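Side-chain contacts in DNA primase (Aquifex aeolicus, PDB 2AU3), which probably synthesises the short RNA primers on single-stranded DNA from which DNA polymerase starts during replication: residues S78-A83 and V105-D110; P45-S50 and I68-L73; D114-S119 and Y181-L186; I193-P196 and V200-F203. All coordinates share one frame; numbering follows the deposited sequence.

Interaction 1: S78-A83 and V105-D110; sequences SYFEAA and VYVALD
Val107 pushes both of its methyls against Tyr79 and one of them against Phe80 as well, where the first turn of helix 79-90 in the zinc-binding part of the primase packs on helix 101-122. The contact is small and apolar: one valine knob against two neighbouring aromatic rings. Val107 CG2 lies over one face of the Tyr79 ring, 4.0 Å from the centroid and 28° off the ring normal, a CH-pi contact. The same methyl reaches the far end of the other ring, with Phe80 CZ to Val107 CG2 at 3.7 Å, an approach that is slanted to that ring. Val107 CG1 lies nearer the tyrosine backbone, 3.7 Å from Tyr79 CB.

The two aromatics get there by different torsions. Tyr79 already starts toward helix 101-122 and has CG anti to the backbone N (chi1 -174°), whereas Phe80 has CG anti to the carbonyl carbon (chi1 -67°), which brings its CZ round to the valine. They also pack on each other: Tyr79 CD2 rides above one face of the Phe80 ring, toward its rim. Beyond the valine, Tyr79 OH is hydrogen-bonded to Asp66 and Arg11, which should help fix the ring, and Phe80 rests on Ile7 and Ile99.

The start of helix 79-90 is closed by a capping box. Glu81 N gives a hydrogen bond to Ser78 OG (2.9 Å), and in return Ser78 N points almost straight to the anti lone pair of Glu81 OE1, 2.8 Å away.

Interaction 2: P45-S50 and I68-L73; sequences PSFYVS and IKFVSL
Phe47 and Phe70 meet rim to rim inside the zinc-binding domain, joining strand 47-50 of its antiparallel sheet to helix 67-75. The close part of the contact is very small. Phe47 CZ, the far corner of its ring, comes obliquely to the CD1-CE1 side of the Phe70 ring's rim, 3.7 Å from Phe70 CE1 and 3.8 Å from Phe70 CD1. The planes stand at 70° with centroids 6.0 Å apart, and neither ring lies over the other's face, so this is neither a stack nor a T-shaped pair. Both phenylalanines hold CG anti to the backbone N (chi1 -178° for Phe47 and 176° for Phe70), and both start toward the opposite segment, bridging the gap between strand and helix.

Away from that corner the two segments draw apart: Val49 and Leu73 stop well short of the facing segment, while Tyr48 and Ser72 are partly exposed. Other residues pack around the pair. Phe47 also packs on the ring of Phe56 and touches the zinc ligand Cys37, its side chain about 5 Å from the zinc ion; Phe70 makes an edge-to-face contact with Tyr23. With carbon alone meeting carbon and no polar group between the rings, the pair probably depends mainly on shape and the exclusion of water, consistent with hydrophobic packing beside the metal site.

Interaction 3: D114-S119 and Y181-L186; sequences DFYRES and YRDLFL
Tyr116 reaches from helix 101-122 to the carboxylate of Asp183 at the end of strand 182-183, where the turn Asp183-Leu186 begins. From CB, which starts toward the 181-186 segment, the chain leaves with CG anti to the carbonyl carbon (chi1 -72°). The ring carbons nearest the backbone touch nothing in that segment; around them, Phe203 meets the ring edge to face and Val190 packs against it. Farther out, CE1 and CZ each come within 3.4 Å of Asp183 OD2, which lies at the ring's edge. At the tip, Tyr116 OH donates a short hydrogen bond to Asp183 OD2 (2.6 Å), on its syn side, 20° out of the carboxylate plane; Asp183 OD1 is also near this hydroxyl, at 2.9 Å. Ring and carboxylate are nearly coplanar, their planes 9° apart. Tyr116 OH also lies 4.0 Å from Phe185 CB.

Asp183 OD1 accepts from Phe185 N at 2.9 Å, from above the carboxylate plane, so the turn helps set the group that receives the tyrosine. The hydroxyl and the backbone N-H, both donating to this buried acid, would probably favour its charged form. The Phe185 N bond defines an Asx turn overlapping a type I beta turn, and helix and turn both belong to the N-terminal part of the primase catalytic core.

Interaction 4: I193-P196 and V200-F203; sequences IKDP and VIGF
Ile193 and Gly202 are joined by the straightest backbone bond of the contact, Ile193 N to Gly202 O at 2.8 Å and 171°. In the other direction Ile193 O takes two donors: Ile201 N at 2.8 Å, nearly in line with the C=O bond, and Gly202 N, a weak bond at 3.4 Å. Val200 CA adds a C-H...O contact to the same oxygen.

That shared acceptor marks a classic beta bulge, with Ile201 and Gly202 both opposite Ile193, in the antiparallel hairpin of strands 188-194 and 200-207 within the catalytic core. The register slips by one, and Lys194 then pairs with Val200 as a non-hydrogen-bonded pair.

Side-chain packing fills in around the bulge. Ile193 and Ile201 cross at about a right angle, their CG2 and CG1 respectively 4.1 Å apart. On the face shared by Lys194 and Val200, Val200 CG2 touches CG and CE of the extended lysine, and Asp195 CB packs 4.1 Å from Ile201 CG2. Other van der Waals contacts are with the backbone. Ile201 holds CG1 between its backbone N and carbonyl carbon (chi1 55°), which brings that carbon to 3.4 Å from Ile193 O, and Ile193 CD1 lies 3.6 Å from Phe203 C.

The charged ends turn to other partners: Lys194 NZ forms a salt bridge with Asp144, and Asp195 OD2 one with Arg199.

How the interactions relate
From the N terminus, interaction 2 closes the first loop, bringing a strand of the zinc-binding sheet to helix 67-75. The chain then runs into helix 79-90, which interaction 1 ties to helix 101-122. Interaction 3 starts farther along that same helix and closes a long loop to the turn at 183-186; interaction 4 is the short hairpin that follows. The four loops come in series, none nested or crossing. Lys69 links three of them through salt bridges to Asp110 and Asp114. Leu109 packs on the 200-203 strand, and Phe203 meets Phe185, so helix 101-122 connects the zinc-binding domain with the catalytic core.

Interaction 1: S78-A83 and V105-D110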
loop_
_atom_site.group_PDB
_atom_site.type_symbol
_atom_site.label_atom_id
_atom_site.label_comp_id
_atom_site.label_asym_id
_atom_site.label_seq_id
_atom_site.Cartn_x
_atom_site.Cartn_y
_atom_site.Cartn_z
ATOM N N SER A 78 -19.562 4.762 19.062
ATOM C CA SER A 78 -19.238 3.900 17.944
ATOM C C SER A 78 -19.448 4.634 16.619
ATOM O O SER A 78 -20.212 5.614 16.518
ATOM C CB SER A 78 -20.098 2.641 17.982
ATOM O OG SER A 78 -21.381 2.932 17.475
ATOM N N TYR A 79 -18.780 4.148 15.598
ATOM C CA TYR A 79 -18.952 4.694 14.262
ATOM C C TYR A 79 -20.446 4.829 13.916
ATOM O O TYR A 79 -20.913 5.906 13.501
ATOM C CB TYR A 79 -18.207 3.818 13.255
ATOM C CG TYR A 79 -18.204 4.370 11.869
ATOM C CD1 TYR A 79 -17.189 5.232 11.435
ATOM C CD2 TYR A 79 -19.215 4.039 10.978
ATOM C CE1 TYR A 79 -17.196 5.751 10.135
ATOM C CE2 TYR A 79 -19.244 4.563 9.699
ATOM C CZ TYR A 79 -18.231 5.410 9.279
ATOM O OH TYR A 79 -18.271 5.905 7.993
ATOM N N PHE A 80 -21.200 3.748 14.093
ATOM C CA PHE A 80 -22.627 3.754 13.729
ATOM C C PHE A 80 -23.536 4.551 14.671
ATOM O O PHE A 80 -24.541 5.152 14.225
ATOM C CB PHE A 80 -23.131 2.334 13.524
ATOM C CG PHE A 80 -22.532 1.655 12.323
ATOM C CD1 PHE A 80 -22.701 2.193 11.048
ATOM C CD2 PHE A 80 -21.806 0.478 12.461
ATOM C CE1 PHE A 80 -22.144 1.577 9.924
ATOM C CE2 PHE A 80 -21.228 -0.142 11.337
ATOM C CZ PHE A 80 -21.424 0.402 10.072
ATOM N N GLU A 81 -23.165 4.617 15.946
ATOM C CA GLU A 81 -23.739 5.619 16.848
ATOM C C GLU A 81 -23.532 7.056 16.322
ATOM O O GLU A 81 -24.454 7.874 16.326
ATOM C CB GLU A 81 -23.174 5.466 18.275
ATOM C CG GLU A 81 -23.771 4.305 19.061
ATOM C CD GLU A 81 -23.139 4.104 20.441
ATOM O OE1 GLU A 81 -21.897 4.166 20.579
ATOM O OE2 GLU A 81 -23.900 3.855 21.408
ATOM N N ALA A 82 -22.317 7.362 15.886
ATOM C CA ALA A 82 -22.011 8.677 15.300
ATOM C C ALA A 82 -22.799 8.879 14.020
ATOM O O ALA A 82 -23.286 9.988 13.746
ATOM C CB ALA A 82 -20.506 8.806 15.012
ATOM N N ALA A 83 -22.891 7.818 13.220
ATOM C CA ALA A 83 -23.708 7.845 12.009
ATOM C C ALA A 83 -25.168 8.252 12.308
ATOM O O ALA A 83 -25.753 9.072 11.595
ATOM C CB ALA A 83 -23.644 6.519 11.315
ATOM N N VAL A 105 -18.032 -4.930 8.244
ATOM C CA VAL A 105 -16.689 -5.481 7.992
ATOM C C VAL A 105 -15.659 -4.347 7.778
ATOM O O VAL A 105 -14.642 -4.259 8.481
ATOM C CB VAL A 105 -16.738 -6.510 6.827
ATOM C CG1 VAL A 105 -15.323 -6.907 6.329
ATOM C CG2 VAL A 105 -17.494 -7.768 7.282
ATOM N N TYR A 106 -15.973 -3.426 6.865
ATOM C CA TYR A 106 -15.057 -2.328 6.558
ATOM C C TYR A 106 -14.882 -1.418 7.755
ATOM O O TYR A 106 -13.787 -0.925 8.012
ATOM C CB TYR A 106 -15.552 -1.528 5.335
ATOM C CG TYR A 106 -15.377 -2.301 4.044
ATOM C CD1 TYR A 106 -14.113 -2.390 3.424
ATOM C CD2 TYR A 106 -16.443 -2.985 3.468
ATOM C CE1 TYR A 106 -13.931 -3.116 2.239
ATOM C CE2 TYR A 106 -16.272 -3.739 2.289
ATOM C CZ TYR A 106 -15.009 -3.798 1.677
ATOM O OH TYR A 106 -14.830 -4.537 0.517
ATOM N N VAL A 107 -15.962 -1.206 8.506
ATOM C CA VAL A 107 -15.874 -0.374 9.684
ATOM C C VAL A 107 -15.022 -1.065 10.740
ATOM O O VAL A 107 -14.262 -0.398 11.438
ATOM C CB VAL A 107 -17.268 0.034 10.234
ATOM C CG1 VAL A 107 -17.170 0.594 11.665
ATOM C CG2 VAL A 107 -17.914 1.058 9.310
ATOM N N ALA A 108 -15.124 -2.393 10.830
ATOM C CA ALA A 108 -14.329 -3.162 11.790
ATOM C C ALA A 108 -12.850 -3.126 11.416
ATOM O O ALA A 108 -11.985 -2.918 12.268
ATOM C CB ALA A 108 -14.808 -4.622 11.863
ATOM N N LEU A 109 -12.567 -3.394 10.147
ATOM C CA LEU A 109 -11.196 -3.299 9.646
ATOM C C LEU A 109 -10.580 -1.969 10.046
ATOM O O LEU A 109 -9.451 -1.917 10.504
ATOM C CB LEU A 109 -11.156 -3.508 8.122
ATOM C CG LEU A 109 -11.193 -5.002 7.766
ATOM C CD1 LEU A 109 -11.580 -5.239 6.283
ATOM C CD2 LEU A 109 -9.834 -5.671 8.103
ATOM N N ASP A 110 -11.354 -0.898 9.908
ATOM C CA ASP A 110 -10.848 0.433 10.174
ATOM C C ASP A 110 -10.667 0.706 11.666
ATOM O O ASP A 110 -9.690 1.358 12.072
ATOM C CB ASP A 110 -11.755 1.486 9.542
ATOM C CG ASP A 110 -11.185 2.877 9.688
ATOM O OD1 ASP A 110 -10.256 3.237 8.904
ATOM O OD2 ASP A 110 -11.538 3.640 10.611
#

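Interaction 2: P45-S50 and I68-L73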
loop_
_atom_site.group_PDB
_atom_site.type_symbol
_atom_site.label_atom_id
_atom_site.label_comp_id
_atom_site.label_asym_id
_atom_site.label_seq_id
_atom_site.Cartn_x
_atom_site.Cartn_y
_atom_site.Cartn_z
ATOM N N PRO A 45 -0.389 23.195 14.881
ATOM C CA PRO A 45 -1.548 22.565 14.241
ATOM C C PRO A 45 -1.117 21.516 13.200
ATOM O O PRO A 45 -0.423 21.854 12.245
ATOM C CB PRO A 45 -2.277 23.738 13.589
ATOM C CG PRO A 45 -1.872 24.926 14.401
ATOM C CD PRO A 45 -0.436 24.668 14.787
ATOM N N SER A 46 -1.505 20.263 13.417
ATOM C CA SER A 46 -1.078 19.148 12.569
ATOM C C SER A 46 -2.264 18.351 12.029
ATOM O O SER A 46 -2.085 17.324 11.382
ATOM C CB SER A 46 -0.174 18.205 13.362
ATOM O OG SER A 46 0.896 18.924 13.928
ATOM N N PHE A 47 -3.463 18.843 12.303
ATOM C CA PHE A 47 -4.713 18.136 12.009
ATOM C C PHE A 47 -5.382 18.794 10.816
ATOM O O PHE A 47 -5.812 19.957 10.897
ATOM C CB PHE A 47 -5.618 18.205 13.247
ATOM C CG PHE A 47 -6.923 17.475 13.103
ATOM C CD1 PHE A 47 -7.115 16.252 13.737
ATOM C CD2 PHE A 47 -7.986 18.045 12.388
ATOM C CE1 PHE A 47 -8.343 15.577 13.641
ATOM C CE2 PHE A 47 -9.210 17.384 12.282
ATOM C CZ PHE A 47 -9.395 16.147 12.913
ATOM N N TYR A 48 -5.472 18.050 9.710
ATOM C CA TYR A 48 -5.920 18.593 8.437
ATOM C C TYR A 48 -7.237 17.998 7.990
ATOM O O TYR A 48 -7.504 16.820 8.203
ATOM C CB TYR A 48 -4.857 18.397 7.349
ATOM C CG TYR A 48 -3.645 19.284 7.534
ATOM C CD1 TYR A 48 -3.515 20.475 6.834
ATOM C CD2 TYR A 48 -2.632 18.923 8.417
ATOM C CE1 TYR A 48 -2.396 21.282 6.996
ATOM C CE2 TYR A 48 -1.526 19.720 8.591
ATOM C CZ TYR A 48 -1.416 20.898 7.884
ATOM O OH TYR A 48 -0.315 21.681 8.081
ATOM N N VAL A 49 -8.067 18.840 7.377
ATOM C CA VAL A 49 -9.316 18.409 6.793
ATOM C C VAL A 49 -9.275 18.747 5.311
ATOM O O VAL A 49 -9.036 19.896 4.947
ATOM C CB VAL A 49 -10.516 19.108 7.476
ATOM C CG1 VAL A 49 -11.825 18.658 6.825
ATOM C CG2 VAL A 49 -10.520 18.815 9.004
ATOM N N SER A 50 -9.447 17.740 4.456
ATOM C CA SER A 50 -9.396 17.979 3.018
ATOM C C SER A 50 -10.824 17.980 2.482
ATOM O O SER A 50 -11.519 16.970 2.563
ATOM C CB SER A 50 -8.563 16.887 2.340
ATOM O OG SER A 50 -8.853 16.811 0.955
ATOM N N ILE A 68 -18.101 10.894 9.808
ATOM C CA ILE A 68 -18.744 10.100 10.844
ATOM C C ILE A 68 -17.713 9.650 11.884
ATOM O O ILE A 68 -17.971 9.667 13.108
ATOM C CB ILE A 68 -19.417 8.850 10.241
ATOM C CG1 ILE A 68 -20.593 9.258 9.331
ATOM C CG2 ILE A 68 -19.871 7.895 11.384
ATOM C CD1 ILE A 68 -21.124 8.116 8.444
ATOM N N LYS A 69 -16.561 9.213 11.389
ATOM C CA LYS A 69 -15.495 8.734 12.244
ATOM C C LYS A 69 -14.981 9.850 13.159
ATOM O O LYS A 69 -14.709 9.607 14.335
ATOM C CB LYS A 69 -14.355 8.171 11.400
ATOM C CG LYS A 69 -13.094 7.915 12.193
ATOM C CD LYS A 69 -12.331 6.758 11.594
ATOM C CE LYS A 69 -11.334 6.203 12.572
ATOM N NZ LYS A 69 -10.101 5.805 11.849
ATOM N N PHE A 70 -14.859 11.073 12.636
ATOM C CA PHE A 70 -14.478 12.193 13.503
ATOM C C PHE A 70 -15.444 12.310 14.702
ATOM O O PHE A 70 -15.022 12.444 15.848
ATOM C CB PHE A 70 -14.412 13.534 12.757
ATOM C CG PHE A 70 -14.106 14.697 13.679
ATOM C CD1 PHE A 70 -12.788 14.988 14.050
ATOM C CD2 PHE A 70 -15.141 15.434 14.246
ATOM C CE1 PHE A 70 -12.500 16.034 14.938
ATOM C CE2 PHE A 70 -14.857 16.496 15.139
ATOM C CZ PHE A 70 -13.547 16.779 15.490
ATOM N N VAL A 71 -16.739 12.305 14.419
ATOM C CA VAL A 71 -17.738 12.457 15.478
ATOM C C VAL A 71 -17.628 11.299 16.473
ATOM O O VAL A 71 -17.651 11.517 17.707
ATOM C CB VAL A 71 -19.181 12.602 14.904
ATOM C CG1 VAL A 71 -20.232 12.635 16.038
ATOM C CG2 VAL A 71 -19.278 13.842 14.035
ATOM N N SER A 72 -17.443 10.082 15.942
ATOM C CA SER A 72 -17.246 8.900 16.790
ATOM C C SER A 72 -16.106 9.103 17.776
ATOM O O SER A 72 -16.206 8.712 18.954
ATOM C CB SER A 72 -16.948 7.660 15.933
ATOM O OG SER A 72 -16.788 6.523 16.748
ATOM N N LEU A 73 -15.013 9.688 17.300
ATOM C CA LEU A 73 -13.852 9.882 18.163
ATOM C C LEU A 73 -14.080 11.044 19.115
ATOM O O LEU A 73 -13.816 10.931 20.321
ATOM C CB LEU A 73 -12.555 10.076 17.356
ATOM C CG LEU A 73 -12.071 8.915 16.485
ATOM C CD1 LEU A 73 -10.961 9.406 15.516
ATOM C CD2 LEU A 73 -11.567 7.771 17.336
#

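Interaction 3: D114-S119 and Y181-L186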
loop_
_atom_site.group_PDB
_atom_site.type_symbol
_atom_site.label_atom_id
_atom_site.label_comp_id
_atom_site.label_asym_id
_atom_site.label_seq_id
_atom_site.Cartn_x
_atom_site.Cartn_y
_atom_site.Cartn_z
ATOM N N ASP A 114 -7.169 1.422 13.925
ATOM C CA ASP A 114 -6.996 2.479 14.942
ATOM C C ASP A 114 -6.477 1.921 16.249
ATOM O O ASP A 114 -5.692 2.577 16.953
ATOM C CB ASP A 114 -8.330 3.190 15.217
ATOM C CG ASP A 114 -8.900 3.887 13.970
ATOM O OD1 ASP A 114 -8.118 4.327 13.081
ATOM O OD2 ASP A 114 -10.131 4.012 13.792
ATOM N N PHE A 115 -6.937 0.721 16.586
ATOM C CA PHE A 115 -6.516 0.027 17.800
ATOM C C PHE A 115 -5.009 -0.294 17.758
ATOM O O PHE A 115 -4.255 -0.012 18.704
ATOM C CB PHE A 115 -7.341 -1.265 17.972
ATOM C CG PHE A 115 -6.754 -2.224 18.960
ATOM C CD1 PHE A 115 -6.760 -1.930 20.320
ATOM C CD2 PHE A 115 -6.160 -3.403 18.530
ATOM C CE1 PHE A 115 -6.187 -2.806 21.250
ATOM C CE2 PHE A 115 -5.592 -4.289 19.445
ATOM C CZ PHE A 115 -5.618 -3.985 20.816
ATOM N N TYR A 116 -4.585 -0.878 16.645
ATOM C CA TYR A 116 -3.176 -1.194 16.420
ATOM C C TYR A 116 -2.275 0.049 16.393
ATOM O O TYR A 116 -1.154 0.020 16.923
ATOM C CB TYR A 116 -3.027 -1.918 15.107
ATOM C CG TYR A 116 -3.529 -3.334 15.075
ATOM C CD1 TYR A 116 -3.477 -4.157 16.204
ATOM C CD2 TYR A 116 -4.010 -3.879 13.889
ATOM C CE1 TYR A 116 -3.946 -5.498 16.145
ATOM C CE2 TYR A 116 -4.437 -5.220 13.819
ATOM C CZ TYR A 116 -4.388 -6.008 14.938
ATOM O OH TYR A 116 -4.799 -7.312 14.848
ATOM N N ARG A 117 -2.743 1.106 15.734
ATOM C CA ARG A 117 -2.021 2.382 15.709
ATOM C C ARG A 117 -1.810 2.907 17.125
ATOM O O ARG A 117 -0.704 3.265 17.492
ATOM C CB ARG A 117 -2.767 3.435 14.874
ATOM C CG ARG A 117 -2.127 4.800 14.948
ATOM C CD ARG A 117 -3.018 5.966 14.471
ATOM N NE ARG A 117 -3.481 5.758 13.104
ATOM C CZ ARG A 117 -4.747 5.540 12.790
ATOM N NH1 ARG A 117 -5.658 5.531 13.757
ATOM N NH2 ARG A 117 -5.111 5.346 11.518
ATOM N N GLU A 118 -2.878 2.938 17.922
ATOM C CA GLU A 118 -2.771 3.379 19.308
ATOM C C GLU A 118 -1.807 2.489 20.070
ATOM O O GLU A 118 -1.070 2.958 20.940
ATOM C CB GLU A 118 -4.139 3.300 20.002
ATOM C CG GLU A 118 -4.525 4.558 20.765
ATOM C CD GLU A 118 -4.458 4.380 22.273
ATOM O OE1 GLU A 118 -3.355 4.605 22.832
ATOM O OE2 GLU A 118 -5.502 4.021 22.907
ATOM N N SER A 119 -1.859 1.196 19.777
ATOM C CA SER A 119 -1.059 0.222 20.480
ATOM C C SER A 119 0.429 0.409 20.160
ATOM O O SER A 119 1.272 0.288 21.032
ATOM C CB SER A 119 -1.540 -1.175 20.138
ATOM O OG SER A 119 -2.894 -1.363 20.576
ATOM N N TYR A 181 -10.870 -15.880 21.537
ATOM C CA TYR A 181 -10.224 -15.434 20.313
ATOM C C TYR A 181 -8.733 -15.105 20.475
ATOM O O TYR A 181 -8.287 -14.598 21.512
ATOM C CB TYR A 181 -10.992 -14.255 19.700
ATOM C CG TYR A 181 -12.447 -14.580 19.439
ATOM C CD1 TYR A 181 -12.828 -15.307 18.306
ATOM C CD2 TYR A 181 -13.440 -14.218 20.354
ATOM C CE1 TYR A 181 -14.164 -15.641 18.080
ATOM C CE2 TYR A 181 -14.778 -14.552 20.133
ATOM C CZ TYR A 181 -15.130 -15.251 18.982
ATOM O OH TYR A 181 -16.452 -15.591 18.744
ATOM N N ARG A 182 -7.971 -15.440 19.446
ATOM C CA ARG A 182 -6.588 -15.036 19.360
ATOM C C ARG A 182 -6.343 -14.272 18.058
ATOM O O ARG A 182 -6.675 -14.727 16.967
ATOM C CB ARG A 182 -5.655 -16.243 19.464
ATOM C CG ARG A 182 -4.186 -15.863 19.543
ATOM C CD ARG A 182 -3.280 -17.039 19.860
ATOM N NE ARG A 182 -2.787 -17.680 18.654
ATOM C CZ ARG A 182 -3.104 -18.900 18.262
ATOM N NH1 ARG A 182 -3.939 -19.645 18.972
ATOM N NH2 ARG A 182 -2.582 -19.380 17.141
ATOM N N ASP A 183 -5.757 -13.099 18.206
ATOM C CA ASP A 183 -5.442 -12.233 17.096
ATOM C C ASP A 183 -4.414 -12.936 16.236
ATOM O O ASP A 183 -3.364 -13.329 16.722
ATOM C CB ASP A 183 -4.829 -10.947 17.646
ATOM C CG ASP A 183 -4.579 -9.895 16.577
ATOM O OD1 ASP A 183 -4.774 -10.167 15.362
ATOM O OD2 ASP A 183 -4.169 -8.762 16.876
ATOM N N LEU A 184 -4.711 -13.076 14.956
ATOM C CA LEU A 184 -3.758 -13.643 14.011
ATOM C C LEU A 184 -2.399 -12.900 14.033
ATOM O O LEU A 184 -1.337 -13.513 13.885
ATOM C CB LEU A 184 -4.354 -13.612 12.600
ATOM C CG LEU A 184 -3.496 -14.091 11.422
ATOM C CD1 LEU A 184 -3.201 -15.595 11.546
ATOM C CD2 LEU A 184 -4.158 -13.766 10.071
ATOM N N PHE A 185 -2.451 -11.597 14.266
ATOM C CA PHE A 185 -1.272 -10.739 14.208
ATOM C C PHE A 185 -0.608 -10.494 15.565
ATOM O O PHE A 185 0.326 -9.683 15.664
ATOM C CB PHE A 185 -1.660 -9.416 13.562
ATOM C CG PHE A 185 -2.130 -9.578 12.170
ATOM C CD1 PHE A 185 -1.213 -9.758 11.143
ATOM C CD2 PHE A 185 -3.484 -9.637 11.879
ATOM C CE1 PHE A 185 -1.639 -9.952 9.844
ATOM C CE2 PHE A 185 -3.923 -9.828 10.562
ATOM C CZ PHE A 185 -3.005 -9.980 9.555
ATOM N N LEU A 186 -1.069 -11.205 16.597
ATOM C CA LEU A 186 -0.564 -11.020 17.967
ATOM C C LEU A 186 0.955 -10.838 18.029
ATOM O O LEU A 186 1.692 -11.626 17.456
ATOM C CB LEU A 186 -0.991 -12.184 18.876
ATOM C CG LEU A 186 -0.698 -12.035 20.368
ATOM C CD1 LEU A 186 -1.429 -10.813 20.942
ATOM C CD2 LEU A 186 -1.143 -13.300 21.103
#

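Interaction 4: I193-P196 and V200-F203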
loop_
_atom_site.group_PDB
_atom_site.type_symbol
_atom_site.label_atom_id
_atom_site.label_comp_id
_atom_site.label_asym_id
_atom_site.label_seq_id
_atom_site.Cartn_x
_atom_site.Cartn_y
_atom_site.Cartn_z
ATOM N N ILE A 193 -3.089 -2.984 5.044
ATOM C CA ILE A 193 -3.149 -3.130 3.605
ATOM C C ILE A 193 -4.411 -2.436 3.144
ATOM O O ILE A 193 -5.509 -2.750 3.636
ATOM C CB ILE A 193 -3.188 -4.613 3.228
ATOM C CG1 ILE A 193 -1.901 -5.312 3.705
ATOM C CG2 ILE A 193 -3.407 -4.756 1.728
ATOM C CD1 ILE A 193 -1.821 -6.811 3.395
ATOM N N LYS A 194 -4.246 -1.451 2.253
ATOM C CA LYS A 194 -5.358 -0.649 1.743
ATOM C C LYS A 194 -5.621 -0.956 0.288
ATOM O O LYS A 194 -4.683 -1.190 -0.475
ATOM C CB LYS A 194 -5.071 0.856 1.883
ATOM C CG LYS A 194 -4.905 1.287 3.344
ATOM C CD LYS A 194 -4.588 2.757 3.519
ATOM C CE LYS A 194 -4.322 3.069 5.005
ATOM N NZ LYS A 194 -4.452 4.522 5.300
ATOM N N ASP A 195 -6.884 -0.892 -0.128
ATOM C CA ASP A 195 -7.178 -0.983 -1.548
ATOM C C ASP A 195 -6.759 0.315 -2.249
ATOM O O ASP A 195 -6.419 1.271 -1.569
ATOM C CB ASP A 195 -8.649 -1.355 -1.795
ATOM C CG ASP A 195 -9.628 -0.306 -1.336
ATOM O OD1 ASP A 195 -9.258 0.875 -1.101
ATOM O OD2 ASP A 195 -10.844 -0.592 -1.199
ATOM N N PRO A 196 -6.788 0.372 -3.585
ATOM C CA PRO A 196 -6.342 1.585 -4.292
ATOM C C PRO A 196 -7.079 2.871 -3.887
ATOM O O PRO A 196 -6.555 3.953 -4.167
ATOM C CB PRO A 196 -6.607 1.245 -5.764
ATOM C CG PRO A 196 -6.475 -0.232 -5.806
ATOM C CD PRO A 196 -7.172 -0.691 -4.532
ATOM N N VAL A 200 -8.920 0.261 4.280
ATOM C CA VAL A 200 -8.198 -0.837 4.900
ATOM C C VAL A 200 -8.959 -2.134 4.592
ATOM O O VAL A 200 -10.148 -2.251 4.904
ATOM C CB VAL A 200 -8.061 -0.618 6.411
ATOM C CG1 VAL A 200 -7.478 -1.885 7.077
ATOM C CG2 VAL A 200 -7.151 0.570 6.674
ATOM N N ILE A 201 -8.295 -3.083 3.937
ATOM C CA ILE A 201 -8.933 -4.344 3.586
ATOM C C ILE A 201 -8.315 -5.525 4.339
ATOM O O ILE A 201 -8.823 -6.636 4.259
ATOM C CB ILE A 201 -8.908 -4.602 2.053
ATOM C CG1 ILE A 201 -7.467 -4.524 1.494
ATOM C CG2 ILE A 201 -9.858 -3.643 1.333
ATOM C CD1 ILE A 201 -7.344 -5.112 0.086
ATOM N N GLY A 202 -7.239 -5.273 5.069
ATOM C CA GLY A 202 -6.546 -6.301 5.843
ATOM C C GLY A 202 -5.212 -5.804 6.344
ATOM O O GLY A 202 -4.943 -4.572 6.352
ATOM N N PHE A 203 -4.372 -6.754 6.779
ATOM C CA PHE A 203 -3.073 -6.438 7.379
ATOM C C PHE A 203 -1.973 -7.402 6.949
ATOM O O PHE A 203 -2.243 -8.562 6.650
ATOM C CB PHE A 203 -3.176 -6.475 8.897
ATOM C CG PHE A 203 -4.259 -5.583 9.446
ATOM C CD1 PHE A 203 -4.057 -4.203 9.545
ATOM C CD2 PHE A 203 -5.482 -6.119 9.840
ATOM C CE1 PHE A 203 -5.067 -3.369 10.047
ATOM C CE2 PHE A 203 -6.497 -5.295 10.363
ATOM C CZ PHE A 203 -6.307 -3.935 10.446
#